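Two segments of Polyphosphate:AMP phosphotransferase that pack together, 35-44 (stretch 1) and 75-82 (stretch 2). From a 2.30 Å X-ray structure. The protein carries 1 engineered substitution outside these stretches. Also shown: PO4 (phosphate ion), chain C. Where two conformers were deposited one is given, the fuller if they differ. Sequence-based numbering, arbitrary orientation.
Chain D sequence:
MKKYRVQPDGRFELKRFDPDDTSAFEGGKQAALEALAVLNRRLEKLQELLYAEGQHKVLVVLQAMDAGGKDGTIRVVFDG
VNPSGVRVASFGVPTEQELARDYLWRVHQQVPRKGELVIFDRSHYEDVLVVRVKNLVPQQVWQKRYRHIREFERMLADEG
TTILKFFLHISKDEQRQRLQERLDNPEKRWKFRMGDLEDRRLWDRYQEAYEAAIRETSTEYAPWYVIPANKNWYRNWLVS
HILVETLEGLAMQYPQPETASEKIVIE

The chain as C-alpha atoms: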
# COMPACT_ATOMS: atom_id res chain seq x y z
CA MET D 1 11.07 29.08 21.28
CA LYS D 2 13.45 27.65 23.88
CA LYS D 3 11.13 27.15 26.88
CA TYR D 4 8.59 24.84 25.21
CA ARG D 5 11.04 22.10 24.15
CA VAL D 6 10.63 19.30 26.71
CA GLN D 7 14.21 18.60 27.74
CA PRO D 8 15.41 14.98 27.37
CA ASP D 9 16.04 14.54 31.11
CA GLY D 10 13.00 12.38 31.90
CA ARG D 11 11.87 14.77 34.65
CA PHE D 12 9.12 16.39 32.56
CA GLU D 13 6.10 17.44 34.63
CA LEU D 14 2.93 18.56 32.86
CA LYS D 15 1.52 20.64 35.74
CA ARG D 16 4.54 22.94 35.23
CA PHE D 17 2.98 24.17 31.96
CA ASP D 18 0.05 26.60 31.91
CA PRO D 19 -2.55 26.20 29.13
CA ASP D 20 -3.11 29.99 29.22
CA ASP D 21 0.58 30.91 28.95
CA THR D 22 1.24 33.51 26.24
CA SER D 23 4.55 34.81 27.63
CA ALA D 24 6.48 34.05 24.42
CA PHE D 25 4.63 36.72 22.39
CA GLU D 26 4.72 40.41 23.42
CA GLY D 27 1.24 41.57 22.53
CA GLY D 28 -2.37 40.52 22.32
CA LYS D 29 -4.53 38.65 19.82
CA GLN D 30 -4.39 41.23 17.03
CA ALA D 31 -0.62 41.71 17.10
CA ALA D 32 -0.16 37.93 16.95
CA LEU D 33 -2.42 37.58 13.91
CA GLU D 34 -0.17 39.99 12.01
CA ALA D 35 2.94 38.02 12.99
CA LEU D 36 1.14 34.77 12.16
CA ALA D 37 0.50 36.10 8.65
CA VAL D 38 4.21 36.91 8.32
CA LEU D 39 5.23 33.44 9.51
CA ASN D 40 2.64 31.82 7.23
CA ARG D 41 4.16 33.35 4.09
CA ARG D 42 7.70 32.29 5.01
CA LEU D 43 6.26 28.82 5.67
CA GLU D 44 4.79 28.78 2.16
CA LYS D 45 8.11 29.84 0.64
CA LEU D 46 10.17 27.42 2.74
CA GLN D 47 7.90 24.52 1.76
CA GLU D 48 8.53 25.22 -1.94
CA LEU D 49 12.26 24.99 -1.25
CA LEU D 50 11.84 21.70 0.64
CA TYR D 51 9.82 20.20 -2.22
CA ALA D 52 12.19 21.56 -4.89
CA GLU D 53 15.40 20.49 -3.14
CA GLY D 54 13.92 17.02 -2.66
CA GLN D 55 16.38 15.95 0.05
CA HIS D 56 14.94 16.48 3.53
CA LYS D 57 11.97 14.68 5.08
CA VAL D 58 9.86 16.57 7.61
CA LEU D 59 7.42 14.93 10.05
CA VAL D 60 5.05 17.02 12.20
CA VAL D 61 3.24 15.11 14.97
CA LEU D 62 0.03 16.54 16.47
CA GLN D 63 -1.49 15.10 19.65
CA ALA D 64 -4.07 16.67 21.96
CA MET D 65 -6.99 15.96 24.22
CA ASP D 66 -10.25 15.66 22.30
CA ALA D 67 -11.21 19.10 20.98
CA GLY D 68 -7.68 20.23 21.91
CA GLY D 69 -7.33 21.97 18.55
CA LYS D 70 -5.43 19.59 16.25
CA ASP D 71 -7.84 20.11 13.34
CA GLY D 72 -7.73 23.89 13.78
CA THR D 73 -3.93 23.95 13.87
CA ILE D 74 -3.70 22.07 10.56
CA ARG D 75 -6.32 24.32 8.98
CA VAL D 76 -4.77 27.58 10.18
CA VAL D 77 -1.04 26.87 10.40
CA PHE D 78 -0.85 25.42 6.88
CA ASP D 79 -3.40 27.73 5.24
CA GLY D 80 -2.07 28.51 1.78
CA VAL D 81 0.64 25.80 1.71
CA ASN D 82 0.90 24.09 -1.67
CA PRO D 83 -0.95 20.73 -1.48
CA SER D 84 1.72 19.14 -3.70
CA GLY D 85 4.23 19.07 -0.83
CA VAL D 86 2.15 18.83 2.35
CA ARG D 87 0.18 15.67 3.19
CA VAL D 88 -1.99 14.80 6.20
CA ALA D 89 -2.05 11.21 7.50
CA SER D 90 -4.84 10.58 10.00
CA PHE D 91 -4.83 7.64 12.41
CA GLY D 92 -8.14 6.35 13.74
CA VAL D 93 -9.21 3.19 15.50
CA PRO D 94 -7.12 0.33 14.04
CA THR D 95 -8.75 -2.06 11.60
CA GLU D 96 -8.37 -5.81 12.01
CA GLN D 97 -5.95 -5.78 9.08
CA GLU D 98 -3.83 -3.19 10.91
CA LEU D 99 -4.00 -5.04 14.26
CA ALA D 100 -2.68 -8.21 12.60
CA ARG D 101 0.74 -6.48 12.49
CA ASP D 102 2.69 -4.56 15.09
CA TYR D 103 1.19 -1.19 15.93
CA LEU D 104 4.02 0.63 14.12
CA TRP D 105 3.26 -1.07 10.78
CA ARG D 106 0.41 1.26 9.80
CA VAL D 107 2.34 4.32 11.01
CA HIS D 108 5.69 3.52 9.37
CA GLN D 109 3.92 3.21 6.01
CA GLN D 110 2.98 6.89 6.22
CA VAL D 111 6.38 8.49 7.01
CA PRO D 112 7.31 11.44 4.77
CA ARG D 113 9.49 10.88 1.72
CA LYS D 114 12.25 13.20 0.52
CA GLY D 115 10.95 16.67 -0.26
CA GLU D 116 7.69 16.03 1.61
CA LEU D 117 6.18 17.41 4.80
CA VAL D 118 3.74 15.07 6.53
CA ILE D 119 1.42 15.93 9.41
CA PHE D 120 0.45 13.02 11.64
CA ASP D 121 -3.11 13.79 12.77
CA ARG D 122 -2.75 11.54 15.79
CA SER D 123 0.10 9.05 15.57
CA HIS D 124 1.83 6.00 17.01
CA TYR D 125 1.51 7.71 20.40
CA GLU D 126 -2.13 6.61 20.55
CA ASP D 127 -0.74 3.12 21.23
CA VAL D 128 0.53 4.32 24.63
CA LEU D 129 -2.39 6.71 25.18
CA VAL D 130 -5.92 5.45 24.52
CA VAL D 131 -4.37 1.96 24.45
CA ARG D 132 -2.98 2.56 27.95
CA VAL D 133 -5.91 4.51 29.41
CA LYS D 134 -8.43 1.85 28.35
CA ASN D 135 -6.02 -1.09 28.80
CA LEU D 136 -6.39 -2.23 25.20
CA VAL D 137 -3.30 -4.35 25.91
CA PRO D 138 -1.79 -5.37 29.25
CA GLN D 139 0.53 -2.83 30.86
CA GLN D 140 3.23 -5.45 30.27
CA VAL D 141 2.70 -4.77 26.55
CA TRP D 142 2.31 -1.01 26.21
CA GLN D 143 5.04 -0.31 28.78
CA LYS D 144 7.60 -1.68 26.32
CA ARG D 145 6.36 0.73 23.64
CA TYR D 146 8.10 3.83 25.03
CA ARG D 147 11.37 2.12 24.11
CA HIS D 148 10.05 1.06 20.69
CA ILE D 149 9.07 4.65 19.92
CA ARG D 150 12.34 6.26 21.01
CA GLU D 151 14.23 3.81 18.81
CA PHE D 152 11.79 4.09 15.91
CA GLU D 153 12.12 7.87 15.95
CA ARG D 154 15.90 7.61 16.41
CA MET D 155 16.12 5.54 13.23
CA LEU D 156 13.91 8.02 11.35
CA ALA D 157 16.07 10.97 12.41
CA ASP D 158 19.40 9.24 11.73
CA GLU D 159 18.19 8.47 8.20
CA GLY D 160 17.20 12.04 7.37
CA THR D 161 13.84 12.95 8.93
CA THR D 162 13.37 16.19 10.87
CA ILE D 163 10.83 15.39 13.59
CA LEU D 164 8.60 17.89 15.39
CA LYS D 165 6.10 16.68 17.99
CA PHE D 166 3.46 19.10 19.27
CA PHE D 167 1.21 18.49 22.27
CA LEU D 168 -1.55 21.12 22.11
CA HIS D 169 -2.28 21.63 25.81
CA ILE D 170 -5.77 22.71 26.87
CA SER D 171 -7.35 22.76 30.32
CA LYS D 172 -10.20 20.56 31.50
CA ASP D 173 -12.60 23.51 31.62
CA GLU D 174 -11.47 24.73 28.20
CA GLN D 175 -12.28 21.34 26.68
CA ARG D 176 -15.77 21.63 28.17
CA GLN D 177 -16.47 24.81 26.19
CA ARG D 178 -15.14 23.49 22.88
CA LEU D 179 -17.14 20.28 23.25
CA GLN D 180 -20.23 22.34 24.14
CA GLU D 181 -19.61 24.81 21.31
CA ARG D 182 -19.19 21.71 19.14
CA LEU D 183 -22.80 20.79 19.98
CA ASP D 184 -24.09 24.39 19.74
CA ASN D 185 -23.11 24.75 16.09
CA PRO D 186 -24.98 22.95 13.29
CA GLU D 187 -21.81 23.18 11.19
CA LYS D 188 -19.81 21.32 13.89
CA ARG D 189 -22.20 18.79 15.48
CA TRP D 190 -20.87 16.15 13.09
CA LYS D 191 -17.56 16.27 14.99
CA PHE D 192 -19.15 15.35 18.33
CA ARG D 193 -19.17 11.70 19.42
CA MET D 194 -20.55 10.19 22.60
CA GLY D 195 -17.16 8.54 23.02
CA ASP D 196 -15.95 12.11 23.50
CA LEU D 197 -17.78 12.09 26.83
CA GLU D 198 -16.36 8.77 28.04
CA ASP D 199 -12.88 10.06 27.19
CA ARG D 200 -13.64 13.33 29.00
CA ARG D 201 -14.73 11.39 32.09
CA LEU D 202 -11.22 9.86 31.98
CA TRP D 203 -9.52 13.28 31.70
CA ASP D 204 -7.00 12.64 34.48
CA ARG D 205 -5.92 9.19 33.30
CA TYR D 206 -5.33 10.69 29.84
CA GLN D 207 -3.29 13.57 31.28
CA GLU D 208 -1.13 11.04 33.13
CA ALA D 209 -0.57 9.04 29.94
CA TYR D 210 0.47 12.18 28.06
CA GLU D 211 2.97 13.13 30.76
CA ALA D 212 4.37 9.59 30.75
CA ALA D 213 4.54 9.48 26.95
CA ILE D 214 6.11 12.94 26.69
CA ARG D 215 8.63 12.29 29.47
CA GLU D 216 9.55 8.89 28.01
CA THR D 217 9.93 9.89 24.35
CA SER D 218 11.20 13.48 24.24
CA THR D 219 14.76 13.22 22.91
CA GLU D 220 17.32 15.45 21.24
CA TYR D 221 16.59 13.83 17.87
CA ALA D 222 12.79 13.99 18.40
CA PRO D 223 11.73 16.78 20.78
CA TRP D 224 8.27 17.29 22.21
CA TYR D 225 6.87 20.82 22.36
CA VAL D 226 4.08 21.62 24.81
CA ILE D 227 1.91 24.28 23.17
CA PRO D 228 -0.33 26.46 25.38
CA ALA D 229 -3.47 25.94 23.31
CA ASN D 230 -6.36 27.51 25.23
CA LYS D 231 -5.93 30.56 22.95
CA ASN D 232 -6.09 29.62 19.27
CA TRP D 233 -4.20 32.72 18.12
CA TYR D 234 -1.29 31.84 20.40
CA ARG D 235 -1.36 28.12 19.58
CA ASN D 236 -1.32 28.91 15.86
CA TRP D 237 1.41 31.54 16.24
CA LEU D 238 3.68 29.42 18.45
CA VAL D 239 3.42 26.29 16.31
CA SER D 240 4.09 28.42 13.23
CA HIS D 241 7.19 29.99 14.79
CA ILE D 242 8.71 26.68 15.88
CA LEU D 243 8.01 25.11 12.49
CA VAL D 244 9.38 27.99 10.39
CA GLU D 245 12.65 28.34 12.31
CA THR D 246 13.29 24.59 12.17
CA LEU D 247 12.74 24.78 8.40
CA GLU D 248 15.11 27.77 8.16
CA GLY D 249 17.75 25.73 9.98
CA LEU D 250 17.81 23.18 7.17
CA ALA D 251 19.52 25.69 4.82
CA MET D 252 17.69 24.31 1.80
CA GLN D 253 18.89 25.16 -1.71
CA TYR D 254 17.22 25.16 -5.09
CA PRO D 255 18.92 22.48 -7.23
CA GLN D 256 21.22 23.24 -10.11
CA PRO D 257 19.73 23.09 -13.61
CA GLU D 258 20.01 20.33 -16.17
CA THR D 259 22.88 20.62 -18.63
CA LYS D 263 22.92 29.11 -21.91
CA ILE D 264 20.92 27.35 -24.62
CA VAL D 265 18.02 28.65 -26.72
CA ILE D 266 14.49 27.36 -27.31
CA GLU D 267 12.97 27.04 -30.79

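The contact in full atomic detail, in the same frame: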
# COMPACT_ATOMS: atom_id res chain seq x y z
N ALA D 35 1.72 38.83 13.03
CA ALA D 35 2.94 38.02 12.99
C ALA D 35 2.67 36.63 12.43
O ALA D 35 3.50 36.07 11.71
CB ALA D 35 3.55 37.94 14.39
N LEU D 36 1.50 36.07 12.73
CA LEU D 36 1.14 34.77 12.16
C LEU D 36 1.10 34.85 10.64
O LEU D 36 1.58 33.94 9.96
CB LEU D 36 -0.20 34.30 12.72
CG LEU D 36 -0.78 33.01 12.15
CD1 LEU D 36 0.15 31.84 12.46
CD2 LEU D 36 -2.17 32.74 12.70
N ALA D 37 0.52 35.92 10.10
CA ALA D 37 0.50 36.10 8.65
C ALA D 37 1.91 36.17 8.08
O ALA D 37 2.18 35.64 6.99
CB ALA D 37 -0.29 37.36 8.29
N VAL D 38 2.83 36.84 8.78
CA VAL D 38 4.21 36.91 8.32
C VAL D 38 4.86 35.54 8.34
O VAL D 38 5.56 35.15 7.40
CB VAL D 38 5.00 37.93 9.17
CG1 VAL D 38 6.48 37.87 8.83
CG2 VAL D 38 4.45 39.33 8.97
N LEU D 39 4.66 34.78 9.42
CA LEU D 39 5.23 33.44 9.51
C LEU D 39 4.62 32.52 8.46
O LEU D 39 5.32 31.69 7.87
CB LEU D 39 5.02 32.87 10.91
CG LEU D 39 5.88 33.44 12.03
CD1 LEU D 39 5.32 33.03 13.39
CD2 LEU D 39 7.33 33.00 11.89
N ASN D 40 3.32 32.66 8.21
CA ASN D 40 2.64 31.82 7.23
C ASN D 40 3.29 31.94 5.86
O ASN D 40 3.51 30.94 5.17
CB ASN D 40 1.16 32.19 7.16
CG ASN D 40 0.37 31.26 6.25
OD1 ASN D 40 0.10 31.60 5.10
ND2 ASN D 40 0.01 30.09 6.77
N ARG D 41 3.62 33.17 5.44
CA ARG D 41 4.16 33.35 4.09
C ARG D 41 5.57 32.78 3.98
O ARG D 41 5.92 32.18 2.96
CB ARG D 41 4.12 34.82 3.71
CG ARG D 41 2.70 35.36 3.60
CD ARG D 41 2.66 36.84 3.26
NE ARG D 41 1.29 37.34 3.27
CZ ARG D 41 0.95 38.61 3.12
NH1 ARG D 41 1.89 39.53 2.95
NH2 ARG D 41 -0.33 38.97 3.13
N ARG D 42 6.40 32.96 5.01
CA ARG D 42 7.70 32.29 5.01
C ARG D 42 7.51 30.78 4.95
O ARG D 42 8.24 30.08 4.23
CB ARG D 42 8.52 32.68 6.24
CG ARG D 42 8.95 34.13 6.29
CD ARG D 42 10.16 34.27 7.19
NE ARG D 42 9.81 34.19 8.61
CZ ARG D 42 10.62 33.72 9.55
NH1 ARG D 42 10.22 33.68 10.81
NH2 ARG D 42 11.82 33.26 9.22
N LEU D 43 6.55 30.25 5.71
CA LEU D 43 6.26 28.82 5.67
C LEU D 43 5.96 28.38 4.24
O LEU D 43 6.53 27.39 3.75
CB LEU D 43 5.08 28.50 6.59
CG LEU D 43 4.56 27.07 6.58
CD1 LEU D 43 5.66 26.11 6.98
CD2 LEU D 43 3.37 26.94 7.52
N GLU D 44 5.08 29.11 3.55
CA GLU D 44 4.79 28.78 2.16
C GLU D 44 6.06 28.73 1.33
O GLU D 44 6.30 27.77 0.59
CB GLU D 44 3.81 29.81 1.57
CG GLU D 44 2.40 29.77 2.13
CD GLU D 44 1.51 30.87 1.58
OE1 GLU D 44 0.38 31.03 2.10
OE2 GLU D 44 1.93 31.57 0.63
N ARG D 75 -5.61 23.41 9.87
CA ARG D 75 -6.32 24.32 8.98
C ARG D 75 -5.65 25.69 8.94
O ARG D 75 -5.43 26.26 7.87
CB ARG D 75 -7.78 24.45 9.43
CG ARG D 75 -8.66 25.23 8.46
CD ARG D 75 -10.09 25.38 8.98
NE ARG D 75 -10.74 24.09 9.19
CZ ARG D 75 -11.09 23.61 10.38
NH1 ARG D 75 -10.86 24.32 11.48
NH2 ARG D 75 -11.68 22.42 10.47
N VAL D 76 -5.29 26.22 10.11
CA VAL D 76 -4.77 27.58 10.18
C VAL D 76 -3.28 27.62 9.87
O VAL D 76 -2.83 28.40 9.02
CB VAL D 76 -5.06 28.19 11.57
CG1 VAL D 76 -4.38 29.54 11.71
CG2 VAL D 76 -6.56 28.33 11.78
N VAL D 77 -2.49 26.76 10.52
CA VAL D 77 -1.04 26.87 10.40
C VAL D 77 -0.60 26.69 8.95
O VAL D 77 0.30 27.39 8.46
CB VAL D 77 -0.34 25.86 11.33
CG1 VAL D 77 1.15 25.81 11.03
CG2 VAL D 77 -0.60 26.20 12.79
N PHE D 78 -1.24 25.76 8.24
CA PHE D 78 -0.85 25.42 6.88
C PHE D 78 -1.78 26.02 5.83
O PHE D 78 -1.76 25.59 4.68
CB PHE D 78 -0.77 23.90 6.72
CG PHE D 78 0.20 23.25 7.66
CD1 PHE D 78 1.51 23.02 7.27
CD2 PHE D 78 -0.19 22.87 8.93
CE1 PHE D 78 2.41 22.42 8.13
CE2 PHE D 78 0.71 22.27 9.80
CZ PHE D 78 2.01 22.04 9.39
N ASP D 79 -2.57 27.02 6.21
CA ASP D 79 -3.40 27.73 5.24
C ASP D 79 -2.51 28.31 4.16
O ASP D 79 -1.55 29.04 4.45
CB ASP D 79 -4.19 28.83 5.95
CG ASP D 79 -5.17 29.54 5.02
OD1 ASP D 79 -6.34 29.09 4.95
OD2 ASP D 79 -4.78 30.53 4.37
N GLY D 80 -2.81 27.98 2.91
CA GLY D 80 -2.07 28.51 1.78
C GLY D 80 -0.83 27.72 1.39
O GLY D 80 -0.16 28.10 0.42
N VAL D 81 -0.51 26.63 2.08
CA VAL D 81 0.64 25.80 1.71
C VAL D 81 0.25 24.96 0.49
O VAL D 81 -0.86 24.43 0.41
CB VAL D 81 1.08 24.91 2.88
CG1 VAL D 81 1.37 25.74 4.11
CG2 VAL D 81 0.02 23.83 3.16
N ASN D 82 1.17 24.83 -0.45
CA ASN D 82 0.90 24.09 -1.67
C ASN D 82 0.57 22.63 -1.37
O ASN D 82 1.39 21.93 -0.76
CB ASN D 82 2.09 24.17 -2.62
CG ASN D 82 1.79 23.56 -3.97
OD1 ASN D 82 0.92 22.70 -4.11
ND2 ASN D 82 2.50 24.02 -4.99
P PO4 C . -13.07 22.95 14.57
O1 PO4 C . -12.56 24.35 14.36
O2 PO4 C . -14.03 22.93 15.74
O3 PO4 C . -13.79 22.51 13.31
O4 PO4 C . -11.91 22.03 14.86

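Stretch 1 is helical throughout, a section of a longer helix. Stretch 2 carries the last turn of another helix, residues 75 to 77, and then a type II beta turn from Phe78 to Val81. The backbones draw closer along the contact. The CA atoms of Asn40 and Val77 are 6.9 Å apart, and those of Glu44 and Val81 are 5.1 Å apart. Together the two stretches bury 348 Å².

Leu43 covers the most surface. Its side chain points toward stretch 2 and supplies most of the apolar contacts. Leu43 CD2 lies 4.1 Å from Val81 CG1, 4.3 Å from Val77 CG1 and 4.3 Å from Phe78 CD1. One methyl thus touches three apolar side chains, and all four residues are buried. Leu36 adds a separate apolar contact, with its CD2 4.0 Å from Val76 CG1.

Glu44 runs beside the turn. Its CB points sideways, but the extended chain brings the carboxylate nearer. Glu44 OE1 is 3.4 Å from Gly80 O. Both atoms are acceptors, so this is proximity without a hydrogen bond. Gly80 leaves room here: an ideal CB would sit 2.3 Å from Glu44 OE1, a clash. Its backbone angles, 87/-1, also call for glycine, because a CB would jam against the preceding carbonyl oxygen.

Asn40 makes the hydrogen bond between the stretches. Its ND2 donates to Asp79 O at 3.0 Å, with an angle of 148°. The same ND2 is 3.2 Å from Val77 O. The amide therefore lies against backbone carbonyls where the helix gives way to the turn. Within stretch 2, Val81 N donates to Phe78 O at 3.1 Å, closing the turn.

Arg75 lies outside the contact. Its NH1 makes a weak hydrogen bond of 3.3 Å to O1 of the phosphate ion.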